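Local structure of dehalogenase (Rhodospirillaceae, 6A41) at the interface of chains A and B. The protein catalyses dehalogenation, probably as a halohydrin dehalogenase that closes vicinal halohydrins to epoxides on a fold related to short-chain dehydrogenases/reductases. Numbering follows the deposited sequence. Chains: chain A/B, dehalogenase.

The interface of chains A and B. Residues chain A 105, 109-110, 113, 155; chain B 98, 101, 105, 151.
A:Val110 packs over B:Ile98, B:Phe101 and B:Leu105, which follow one another along helix 98-126, where the two copies of this helix meet across a two-fold axis. Together with helices 147-158 they form the kind of helical interface that typically builds dimers within short-chain dehydrogenase tetramers. The tight part lies around A:Val110. Having CG1 anti to the backbone N (chi1 174°) sends the two valine methyls to different partners: CG1 meets CG2 of B:Ile98 at 3.5 Å, and CG2 touches both CD1 of B:Leu105 and CD2 of B:Phe101, each at 3.9 Å. The B:Phe101 side chain runs antiparallel to that of the valine, and its CE2 reaches CA of A:Val110 at 3.8 Å. That same CD2-CE2 edge is directed at the CB, CG and CD2 side of one A:Phe113 face, an edge-to-face pair with centroids 5.4 Å apart and planes 66° apart. CD1 of B:Ile98 meets the A:Phe113 ring differently, at its edge and in its plane, 3.9 Å from CD2. Within chain B, CD1 of B:Leu105 lies over the rim of one B:Phe101 face, which probably helps to fix the turn of the ring. Packing is looser towards the axis, where A:Leu105 and B:Leu105 lie alongside, pointing opposite ways, and touch through their CD2 methyls at 4.1 Å. Beyond this apolar strip the contact turns polar. B:Ser151, whose OG also lies in plane at the edge of the B:Phe101 ring, links helix 147-158 of one chain to the same helix of the other: OG donates to the backbone O of A:Ala155 at 2.7 Å, approaching from above the carbonyl plane at a C=O...OG angle of 115°.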
# COMPACT_ATOMS: atom_id res chain seq x y z
N LEU A 105 7.29 19.59 10.15
CA LEU A 105 5.86 19.51 9.84
C LEU A 105 5.37 20.80 9.32
O LEU A 105 4.44 20.83 8.44
CB LEU A 105 5.10 19.16 11.11
CG LEU A 105 5.32 17.74 11.60
CD1 LEU A 105 4.92 17.52 13.03
CD2 LEU A 105 4.58 16.72 10.74
N ALA A 109 4.00 20.03 5.64
CA ALA A 109 2.63 19.70 5.66
C ALA A 109 1.76 20.95 5.84
O ALA A 109 0.83 21.17 5.04
CB ALA A 109 2.32 18.62 6.70
N VAL A 110 2.05 21.77 6.82
CA VAL A 110 1.15 22.93 7.10
C VAL A 110 1.28 23.98 5.98
O VAL A 110 0.23 24.41 5.47
CB VAL A 110 1.44 23.58 8.46
CG1 VAL A 110 0.60 24.85 8.66
CG2 VAL A 110 1.25 22.58 9.53
N PHE A 113 -0.43 22.97 2.77
CA PHE A 113 -1.88 22.99 2.98
C PHE A 113 -2.39 24.44 2.86
O PHE A 113 -3.38 24.70 2.21
CB PHE A 113 -2.25 22.44 4.36
CG PHE A 113 -3.71 22.42 4.63
CD1 PHE A 113 -4.51 21.56 3.98
CD2 PHE A 113 -4.27 23.31 5.49
CE1 PHE A 113 -5.90 21.53 4.21
CE2 PHE A 113 -5.65 23.35 5.70
CZ PHE A 113 -6.44 22.38 5.14
N ALA A 155 2.98 13.14 6.54
CA ALA A 155 1.87 14.10 6.78
C ALA A 155 1.51 14.78 5.48
O ALA A 155 0.32 14.92 5.16
CB ALA A 155 2.23 15.13 7.84
N ILE B 98 -5.49 26.85 10.45
CA ILE B 98 -4.14 26.35 10.47
C ILE B 98 -3.72 25.97 11.88
O ILE B 98 -3.04 24.96 12.08
CB ILE B 98 -3.19 27.40 9.95
CG1 ILE B 98 -3.45 27.69 8.45
CG2 ILE B 98 -1.75 26.98 10.17
CD1 ILE B 98 -3.33 26.48 7.57
N PHE B 101 -4.77 22.54 12.70
CA PHE B 101 -3.89 21.56 12.01
C PHE B 101 -2.59 21.32 12.84
O PHE B 101 -2.18 20.19 13.12
CB PHE B 101 -3.61 21.99 10.54
CG PHE B 101 -2.88 20.96 9.70
CD1 PHE B 101 -2.90 19.63 9.98
CD2 PHE B 101 -2.35 21.32 8.50
CE1 PHE B 101 -2.28 18.73 9.12
CE2 PHE B 101 -1.68 20.46 7.70
CZ PHE B 101 -1.68 19.18 7.98
N LEU B 105 -1.50 17.85 14.81
CA LEU B 105 -0.18 17.24 14.65
C LEU B 105 0.49 17.13 15.96
O LEU B 105 1.28 16.15 16.20
CB LEU B 105 0.66 18.11 13.73
CG LEU B 105 0.22 18.08 12.27
CD1 LEU B 105 0.76 19.22 11.46
CD2 LEU B 105 0.60 16.77 11.58
N SER B 151 -4.28 13.91 7.71
CA SER B 151 -2.88 14.19 7.55
C SER B 151 -2.13 13.99 8.87
O SER B 151 -1.05 13.38 8.89
CB SER B 151 -2.68 15.66 7.01
OG SER B 151 -1.24 16.00 7.07